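Long-range contact in putative invasin (Yersinia pseudotuberculosis IP 31758, PDB 5N40), which is an adhesin of the invasin family that probably helps the bacterium attach to host cells through its C-type lectin-like domain: residues Thr71-Leu83 / Thr94-Val106. The protein carries 1 engineered substitution. Sequence-based numbering, arbitrary orientation.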
loop_
_atom_site.group_PDB
_atom_site.type_symbol
_atom_site.label_atom_id
_atom_site.label_comp_id
_atom_site.label_asym_id
_atom_site.label_seq_id
_atom_site.Cartn_x
_atom_site.Cartn_y
_atom_site.Cartn_z
ATOM N N THR A 71 -7.135 -41.064 -7.776
ATOM C CA THR A 71 -6.149 -39.992 -7.729
ATOM C C THR A 71 -6.857 -38.682 -7.400
ATOM O O THR A 71 -7.804 -38.293 -8.091
ATOM C CB THR A 71 -5.395 -39.879 -9.053
ATOM O OG1 THR A 71 -4.651 -41.083 -9.285
ATOM C CG2 THR A 71 -4.435 -38.687 -9.039
ATOM N N LEU A 72 -6.400 -38.020 -6.342
ATOM C CA LEU A 72 -6.808 -36.660 -6.040
ATOM C C LEU A 72 -5.818 -35.695 -6.672
ATOM O O LEU A 72 -4.605 -35.894 -6.589
ATOM C CB LEU A 72 -6.854 -36.424 -4.530
ATOM C CG LEU A 72 -7.273 -35.011 -4.125
ATOM C CD1 LEU A 72 -8.737 -34.977 -3.788
ATOM C CD2 LEU A 72 -6.451 -34.497 -2.968
ATOM N N THR A 73 -6.343 -34.644 -7.292
ATOM C CA THR A 73 -5.525 -33.567 -7.824
ATOM C C THR A 73 -5.837 -32.299 -7.044
ATOM O O THR A 73 -7.005 -31.967 -6.842
ATOM C CB THR A 73 -5.783 -33.362 -9.322
ATOM O OG1 THR A 73 -5.418 -34.559 -10.031
ATOM C CG2 THR A 73 -4.968 -32.191 -9.866
ATOM N N ALA A 74 -4.792 -31.613 -6.590
ATOM C CA ALA A 74 -4.983 -30.383 -5.841
ATOM C C ALA A 74 -5.789 -29.382 -6.659
ATOM O O ALA A 74 -5.725 -29.350 -7.889
ATOM C CB ALA A 74 -3.632 -29.777 -5.468
ATOM N N GLY A 75 -6.576 -28.577 -5.962
ATOM C CA GLY A 75 -7.073 -27.327 -6.503
ATOM C C GLY A 75 -6.081 -26.215 -6.255
ATOM O O GLY A 75 -4.875 -26.444 -6.109
ATOM N N THR A 76 -6.595 -24.988 -6.173
ATOM C CA THR A 76 -5.763 -23.823 -5.904
ATOM C C THR A 76 -6.063 -23.178 -4.552
ATOM O O THR A 76 -5.549 -22.088 -4.269
ATOM C CB THR A 76 -5.927 -22.808 -7.035
ATOM O OG1 THR A 76 -7.315 -22.647 -7.333
ATOM C CG2 THR A 76 -5.203 -23.299 -8.278
ATOM N N LEU A 77 -6.842 -23.839 -3.697
ATOM C CA LEU A 77 -7.152 -23.355 -2.358
ATOM C C LEU A 77 -6.380 -24.164 -1.324
ATOM O O LEU A 77 -6.424 -25.396 -1.336
ATOM C CB LEU A 77 -8.652 -23.456 -2.068
ATOM C CG LEU A 77 -9.558 -22.699 -3.038
ATOM C CD1 LEU A 77 -11.029 -22.967 -2.730
ATOM C CD2 LEU A 77 -9.244 -21.223 -2.993
ATOM N N THR A 78 -5.690 -23.464 -0.426
ATOM C CA THR A 78 -4.997 -24.104 0.679
ATOM C C THR A 78 -5.983 -24.502 1.770
ATOM O O THR A 78 -7.057 -23.908 1.920
ATOM C CB THR A 78 -3.952 -23.156 1.255
ATOM O OG1 THR A 78 -4.592 -21.928 1.619
ATOM C CG2 THR A 78 -2.881 -22.866 0.225
ATOM N N GLY A 79 -5.606 -25.510 2.535
ATOM C CA GLY A 79 -6.401 -25.963 3.657
ATOM C C GLY A 79 -6.103 -27.417 3.952
ATOM O O GLY A 79 -5.043 -27.924 3.607
ATOM N N THR A 80 -7.064 -28.073 4.595
ATOM C CA THR A 80 -6.995 -29.504 4.859
ATOM C C THR A 80 -8.101 -30.199 4.076
ATOM O O THR A 80 -9.285 -29.909 4.278
ATOM C CB THR A 80 -7.127 -29.794 6.352
ATOM O OG1 THR A 80 -6.122 -29.063 7.071
ATOM C CG2 THR A 80 -6.966 -31.296 6.617
ATOM N N ALA A 81 -7.714 -31.104 3.179
ATOM C CA ALA A 81 -8.684 -31.911 2.447
ATOM C C ALA A 81 -9.131 -33.066 3.329
ATOM O O ALA A 81 -8.317 -33.923 3.690
ATOM C CB ALA A 81 -8.087 -32.445 1.147
ATOM N N SER A 82 -10.409 -33.081 3.695
ATOM C CA SER A 82 -10.986 -34.207 4.415
ATOM C C SER A 82 -11.626 -35.152 3.412
ATOM O O SER A 82 -12.422 -34.724 2.571
ATOM C CB SER A 82 -12.022 -33.729 5.429
ATOM O OG SER A 82 -11.412 -32.936 6.432
ATOM N N LEU A 83 -11.279 -36.430 3.513
ATOM C CA LEU A 83 -11.698 -37.453 2.567
ATOM C C LEU A 83 -12.748 -38.341 3.216
ATOM O O LEU A 83 -12.573 -38.772 4.359
ATOM C CB LEU A 83 -10.503 -38.301 2.131
ATOM C CG LEU A 83 -9.324 -37.536 1.528
ATOM C CD1 LEU A 83 -8.085 -38.424 1.468
ATOM C CD2 LEU A 83 -9.684 -37.048 0.155
ATOM N N THR A 94 -15.489 -45.032 8.246
ATOM C CA THR A 94 -14.104 -45.228 8.629
ATOM C C THR A 94 -13.471 -43.874 8.950
ATOM O O THR A 94 -13.973 -42.814 8.560
ATOM C CB THR A 94 -13.340 -45.957 7.518
ATOM O OG1 THR A 94 -11.983 -46.173 7.925
ATOM C CG2 THR A 94 -13.366 -45.158 6.218
ATOM N N THR A 95 -12.376 -43.915 9.694
ATOM C CA THR A 95 -11.681 -42.686 10.053
ATOM C C THR A 95 -11.313 -41.908 8.789
ATOM O O THR A 95 -10.762 -42.491 7.846
ATOM C CB THR A 95 -10.421 -42.999 10.857
ATOM O OG1 THR A 95 -10.759 -43.820 11.984
ATOM C CG2 THR A 95 -9.771 -41.710 11.339
ATOM N N PRO A 96 -11.589 -40.605 8.726
ATOM C CA PRO A 96 -11.279 -39.865 7.496
ATOM C C PRO A 96 -9.780 -39.639 7.370
ATOM O O PRO A 96 -9.115 -39.231 8.322
ATOM C CB PRO A 96 -12.039 -38.540 7.661
ATOM C CG PRO A 96 -12.580 -38.528 9.075
ATOM C CD PRO A 96 -11.970 -39.689 9.813
ATOM N N ALA A 97 -9.252 -39.920 6.189
ATOM C CA ALA A 97 -7.903 -39.498 5.873
ATOM C C ALA A 97 -7.907 -38.006 5.573
ATOM O O ALA A 97 -8.931 -37.431 5.198
ATOM C CB ALA A 97 -7.354 -40.275 4.678
ATOM N N THR A 98 -6.759 -37.374 5.769
ATOM C CA THR A 98 -6.610 -35.966 5.442
ATOM C C THR A 98 -5.355 -35.762 4.615
ATOM O O THR A 98 -4.409 -36.557 4.666
ATOM C CB THR A 98 -6.536 -35.080 6.687
ATOM O OG1 THR A 98 -5.362 -35.418 7.440
ATOM C CG2 THR A 98 -7.781 -35.257 7.545
ATOM N N ILE A 99 -5.375 -34.684 3.836
ATOM C CA ILE A 99 -4.227 -34.237 3.061
ATOM C C ILE A 99 -4.061 -32.748 3.316
ATOM O O ILE A 99 -5.015 -31.983 3.160
ATOM C CB ILE A 99 -4.410 -34.510 1.555
ATOM C CG1 ILE A 99 -4.648 -36.003 1.308
ATOM C CG2 ILE A 99 -3.195 -34.025 0.767
ATOM C CD1 ILE A 99 -5.126 -36.316 -0.071
ATOM N N ASN A 100 -2.868 -32.342 3.736
ATOM C CA ASN A 100 -2.560 -30.926 3.855
ATOM C C ASN A 100 -2.324 -30.362 2.465
ATOM O O ASN A 100 -1.432 -30.827 1.746
ATOM C CB ASN A 100 -1.333 -30.703 4.734
ATOM C CG ASN A 100 -1.564 -31.113 6.168
ATOM O OD1 ASN A 100 -2.637 -30.886 6.730
ATOM N ND2 ASN A 100 -0.556 -31.726 6.768
ATOM N N VAL A 101 -3.137 -29.386 2.079
ATOM C CA VAL A 101 -2.973 -28.681 0.819
ATOM C C VAL A 101 -2.288 -27.368 1.175
ATOM O O VAL A 101 -2.931 -26.420 1.642
ATOM C CB VAL A 101 -4.307 -28.470 0.104
ATOM C CG1 VAL A 101 -4.075 -27.948 -1.302
ATOM C CG2 VAL A 101 -5.106 -29.779 0.072
ATOM N N ILE A 102 -0.977 -27.329 0.973
ATOM C CA ILE A 102 -0.151 -26.239 1.476
ATOM C C ILE A 102 -0.001 -25.182 0.390
ATOM O O ILE A 102 -0.348 -25.426 -0.774
ATOM C CB ILE A 102 1.217 -26.749 1.963
ATOM C CG1 ILE A 102 2.091 -27.235 0.800
ATOM C CG2 ILE A 102 1.021 -27.857 3.002
ATOM C CD1 ILE A 102 3.499 -27.630 1.219
ATOM N N PRO A 103 0.500 -23.997 0.735
ATOM C CA PRO A 103 0.638 -22.928 -0.259
ATOM C C PRO A 103 1.555 -23.306 -1.411
ATOM O O PRO A 103 2.541 -24.031 -1.250
ATOM C CB PRO A 103 1.235 -21.773 0.551
ATOM C CG PRO A 103 0.777 -22.007 1.932
ATOM C CD PRO A 103 0.766 -23.515 2.097
ATOM N N ALA A 104 1.236 -22.763 -2.578
ATOM C CA ALA A 104 2.049 -22.988 -3.758
ATOM C C ALA A 104 3.216 -22.008 -3.764
ATOM O O ALA A 104 2.999 -20.793 -3.626
ATOM C CB ALA A 104 1.215 -22.809 -5.024
ATOM N N PRO A 105 4.451 -22.481 -3.896
ATOM C CA PRO A 105 5.560 -21.544 -4.089
ATOM C C PRO A 105 5.309 -20.686 -5.319
ATOM O O PRO A 105 4.969 -21.196 -6.392
ATOM C CB PRO A 105 6.774 -22.456 -4.265
ATOM C CG PRO A 105 6.408 -23.707 -3.504
ATOM C CD PRO A 105 4.927 -23.872 -3.716
ATOM N N VAL A 106 5.474 -19.371 -5.158
ATOM C CA VAL A 106 5.236 -18.427 -6.244
ATOM C C VAL A 106 6.341 -17.377 -6.294
ATOM O O VAL A 106 7.058 -17.136 -5.320
ATOM C CB VAL A 106 3.872 -17.721 -6.121
ATOM C CG1 VAL A 106 2.740 -18.700 -6.366
ATOM C CG2 VAL A 106 3.733 -17.046 -4.756
HETATM O O HOH W 1 -3.129 -28.158 6.356
#
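Gly79-Leu83 and Thr98-Ile102 run antiparallel, their axes 4.6 Å apart at closest, as the two arms of a beta hairpin in the N-terminal immunoglobulin-like domain. Backbone hydrogen bonds join Gly79 with Val101 and Ala81 with Ile99 in both directions; Leu83 N adds one to Ala97 O (3.1 Å). Ala81, Ile99 and Val101 face the interior of the beta sandwich. There Leu72, from strand 67-73 across the sandwich, meets Ile99 tip to tip, CD2 to CD1 at 3.7 Å. Leu83 crosses Ile99 at an angle, and its CD1 touches both Ile99 CD1 (3.9 Å) and Ala97 CB (3.8 Å). With chi1 at -170°, Val101 CG1 points away from the backbone N and lies against Leu77 O at 3.5 Å, while CG2 turns to Ala81 CB. Ile21 and Ala16 of strand 13-22 close further on Leu72 and Ile99, respectively. The other face is polar: Thr80 and Asn100 lie side by side, and one water bridges Thr80 OG1 and Asn100 OD1, 2.8 Å from the latter; Asn100 ND2 bonds Asn20 OD1. Gly79 adopts backbone angles (155°/-157°) that glycine tolerates. Near the junction with the next domain, Thr78 OG1 bonds Glu205 OE1, and Thr78 CG2 rests on Pro103 CA at 3.6 Å.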